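Local coordinates for cellulosomal scaffoldin adaptor protein B (Acetivibrio cellulolyticus, PDB 3FNK) that serves as a type II cohesin module of a cellulosomal adaptor scaffoldin, a dockerin-binding domain that helps assemble the cellulose-degrading complex, at residues I27-K32 with V123-L128. Residues are numbered along the deposited sequence; the frame is centred on the assembly and turned at random.
Sequences IKATVK and VGFKVL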
ATOM      1  N   ILE A  27       1.492   1.734  14.670  1.00 47.28           N
ATOM      2  CA  ILE A  27       2.421   0.985  13.818  1.00 45.52           C
ATOM      3  C   ILE A  27       2.309   1.603  12.418  1.00 44.39           C
ATOM      4  O   ILE A  27       1.180   1.773  11.906  1.00 43.94           O
ATOM      5  CB  ILE A  27       2.017  -0.483  13.715  1.00 45.67           C
ATOM      6  CG1 ILE A  27       1.994  -1.137  15.109  1.00 46.42           C
ATOM      7  CG2 ILE A  27       2.959  -1.232  12.767  1.00 45.81           C
ATOM      8  CD1 ILE A  27       1.041  -2.316  15.214  1.00 45.03           C
ATOM      9  N   LYS A  28       3.440   1.952  11.805  1.00 42.08           N
ATOM     10  CA  LYS A  28       3.391   2.316  10.400  1.00 41.00           C
ATOM     11  C   LYS A  28       3.591   1.151   9.425  1.00 39.89           C
ATOM     12  O   LYS A  28       4.584   0.406   9.496  1.00 39.73           O
ATOM     13  CB  LYS A  28       4.242   3.530  10.046  1.00 41.27           C
ATOM     14  CG  LYS A  28       5.694   3.443  10.269  1.00 42.85           C
ATOM     15  CD  LYS A  28       6.210   4.857  10.644  1.00 44.02           C
ATOM     16  CE  LYS A  28       5.515   5.324  11.911  1.00 47.63           C
ATOM     17  NZ  LYS A  28       5.720   6.777  12.261  1.00 51.31           N
ATOM     18  N   ALA A  29       2.591   0.996   8.557  1.00 37.33           N
ATOM     19  CA  ALA A  29       2.557  -0.026   7.525  1.00 35.36           C
ATOM     20  C   ALA A  29       2.931   0.638   6.213  1.00 34.50           C
ATOM     21  O   ALA A  29       2.320   1.647   5.835  1.00 33.07           O
ATOM     22  CB  ALA A  29       1.179  -0.633   7.448  1.00 35.03           C
ATOM     23  N   THR A  30       3.964   0.101   5.563  1.00 33.29           N
ATOM     24  CA  THR A  30       4.529   0.646   4.320  1.00 32.45           C
ATOM     25  C   THR A  30       4.273  -0.333   3.161  1.00 31.86           C
ATOM     26  O   THR A  30       4.653  -1.512   3.239  1.00 31.76           O
ATOM     27  CB  THR A  30       6.025   0.888   4.436  1.00 32.36           C
ATOM     28  OG1 THR A  30       6.278   1.812   5.499  1.00 33.86           O
ATOM     29  CG2 THR A  30       6.587   1.441   3.151  1.00 30.60           C
ATOM     30  N   VAL A  31       3.603   0.159   2.110  1.00 30.33           N
ATOM     31  CA  VAL A  31       3.344  -0.620   0.897  1.00 28.19           C
ATOM     32  C   VAL A  31       4.585  -0.356   0.059  1.00 27.55           C
ATOM     33  O   VAL A  31       5.004   0.785  -0.073  1.00 27.31           O
ATOM     34  CB  VAL A  31       2.043  -0.155   0.152  1.00 28.41           C
ATOM     35  CG1 VAL A  31       1.873  -0.884  -1.201  1.00 27.76           C
ATOM     36  CG2 VAL A  31       0.810  -0.364   1.016  1.00 25.57           C
ATOM     37  N   LYS A  32       5.177  -1.414  -0.500  1.00 26.08           N
ATOM     38  CA  LYS A  32       6.435  -1.302  -1.213  1.00 24.66           C
ATOM     39  C   LYS A  32       6.573  -2.423  -2.256  1.00 23.45           C
ATOM     40  O   LYS A  32       5.950  -3.488  -2.140  1.00 23.71           O
ATOM     41  CB  LYS A  32       7.590  -1.365  -0.209  1.00 24.88           C
ATOM     42  CG  LYS A  32       7.588  -2.663   0.635  1.00 26.53           C
ATOM     43  CD  LYS A  32       8.612  -2.496   1.768  1.00 28.23           C
ATOM     44  CE  LYS A  32       8.644  -3.678   2.709  1.00 28.74           C
ATOM     45  NZ  LYS A  32       9.786  -3.407   3.670  1.00 31.89           N
ATOM     46  N   VAL A 123       0.728   4.095   5.670  1.00 31.82           N
ATOM     47  CA  VAL A 123      -0.474   4.253   6.419  1.00 33.21           C
ATOM     48  C   VAL A 123      -0.135   3.949   7.887  1.00 34.21           C
ATOM     49  O   VAL A 123       0.815   3.211   8.162  1.00 34.83           O
ATOM     50  CB  VAL A 123      -1.502   3.284   5.865  1.00 33.00           C
ATOM     51  CG1 VAL A 123      -2.750   3.280   6.684  1.00 36.09           C
ATOM     52  CG2 VAL A 123      -1.818   3.662   4.404  1.00 34.47           C
ATOM     53  N   GLY A 124      -0.904   4.518   8.820  1.00 34.48           N
ATOM     54  CA  GLY A 124      -0.734   4.284  10.257  1.00 35.74           C
ATOM     55  C   GLY A 124      -1.834   3.376  10.762  1.00 37.26           C
ATOM     56  O   GLY A 124      -2.970   3.409  10.260  1.00 36.82           O
ATOM     57  N   PHE A 125      -1.499   2.524  11.729  1.00 38.68           N
ATOM     58  CA  PHE A 125      -2.516   1.707  12.383  1.00 40.33           C
ATOM     59  C   PHE A 125      -2.341   1.857  13.899  1.00 42.06           C
ATOM     60  O   PHE A 125      -1.326   1.407  14.463  1.00 42.15           O
ATOM     61  CB  PHE A 125      -2.405   0.241  11.954  1.00 39.50           C
ATOM     62  CG  PHE A 125      -2.972  -0.050  10.580  1.00 38.04           C
ATOM     63  CD1 PHE A 125      -2.133  -0.402   9.530  1.00 37.24           C
ATOM     64  CD2 PHE A 125      -4.346   0.019  10.343  1.00 36.37           C
ATOM     65  CE1 PHE A 125      -2.664  -0.682   8.260  1.00 37.99           C
ATOM     66  CE2 PHE A 125      -4.881  -0.224   9.082  1.00 36.98           C
ATOM     67  CZ  PHE A 125      -4.045  -0.589   8.036  1.00 35.25           C
ATOM     68  N   LYS A 126      -3.296   2.534  14.537  1.00 43.80           N
ATOM     69  CA  LYS A 126      -3.295   2.726  15.991  1.00 45.30           C
ATOM     70  C   LYS A 126      -3.998   1.552  16.682  1.00 46.48           C
ATOM     71  O   LYS A 126      -5.126   1.183  16.331  1.00 46.11           O
ATOM     72  CB  LYS A 126      -3.925   4.089  16.384  1.00 46.19           C
ATOM     73  CG  LYS A 126      -4.506   4.174  17.832  1.00 46.10           C
ATOM     74  CD  LYS A 126      -5.074   5.576  18.201  1.00 46.63           C
ATOM     75  CE  LYS A 126      -3.966   6.580  18.588  1.00 46.68           C
ATOM     76  NZ  LYS A 126      -4.287   8.025  18.288  1.00 46.31           N
ATOM     77  N   VAL A 127      -3.302   0.958  17.653  1.00 48.17           N
ATOM     78  CA  VAL A 127      -3.798  -0.208  18.374  1.00 49.53           C
ATOM     79  C   VAL A 127      -4.965   0.202  19.290  1.00 50.36           C
ATOM     80  O   VAL A 127      -4.824   1.117  20.108  1.00 50.55           O
ATOM     81  CB  VAL A 127      -2.638  -0.886  19.170  1.00 50.04           C
ATOM     82  CG1 VAL A 127      -3.102  -2.158  19.880  1.00 50.21           C
ATOM     83  CG2 VAL A 127      -1.441  -1.187  18.241  1.00 50.73           C
ATOM     84  N   LEU A 128      -6.111  -0.451  19.097  1.00 51.04           N
ATOM     85  CA  LEU A 128      -7.332  -0.236  19.888  1.00 52.26           C
ATOM     86  C   LEU A 128      -7.578  -1.351  20.926  1.00 53.62           C
ATOM     87  O   LEU A 128      -8.383  -1.199  21.853  1.00 54.12           O
ATOM     88  CB  LEU A 128      -8.555  -0.159  18.968  1.00 52.07           C
ATOM     89  CG  LEU A 128      -8.659   1.005  17.977  1.00 51.30           C
ATOM     90  CD1 LEU A 128      -9.915   0.845  17.153  1.00 50.68           C
ATOM     91  CD2 LEU A 128      -8.656   2.340  18.698  1.00 49.33           C
TER
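Ile27 and Phe125 face each other as a hydrogen-bonded pair where strands 26-34 and 118-127 run antiparallel, one N-H and one C=O of each residue closing a double link. The bond from Ile27 N to Phe125 O is 2.8 Å long and nearly straight at hydrogen (172°), although the donor is tilted 33° from the carbonyl plane. A second hydrogen-bonded pair, Ala29 with Val123, repeats the pattern, with Val123 N 2.9 Å from Ala29 O. Between them lies the non-hydrogen-bonded pair Lys28 and Gly124, whose alpha carbons come within 4.6 Å. Here the CA-H groups add weaker contacts: Gly124 CA sits 3.6 Å from Ile27 O, an oxygen that also accepts from Phe125 N, and Lys28 CA approaches Val123 O in the same way.

Apolar contacts gather on the face bearing Ile27, Ala29, Val123 and Phe125. The methyl of Ala29 meets the Phe125 ring at its edge, in the ring plane, with CB 3.9 Å from CD1, while CG1 of Val123 rests over one face toward the rim. Tyr48 meets the same ring at an inclined angle. Farther along, the first torsion of Ile27, with CG1 anti to the carbonyl carbon (chi1 -59°), carries CD1 toward Val127, where it touches CG2 at 4.1 Å.

Lys28 belongs to the other face, and its chain, bent at chi2 and chi3, leads away to a hydrogen bond from NZ to Pro58 O. Strand 11-16 flanks the opposite edge of 26-34. Backbone bonds thus fix the register of two neighbouring strands in the cohesin beta-sandwich, while alternating side chains deliver aliphatic and aromatic groups to one buried apolar face.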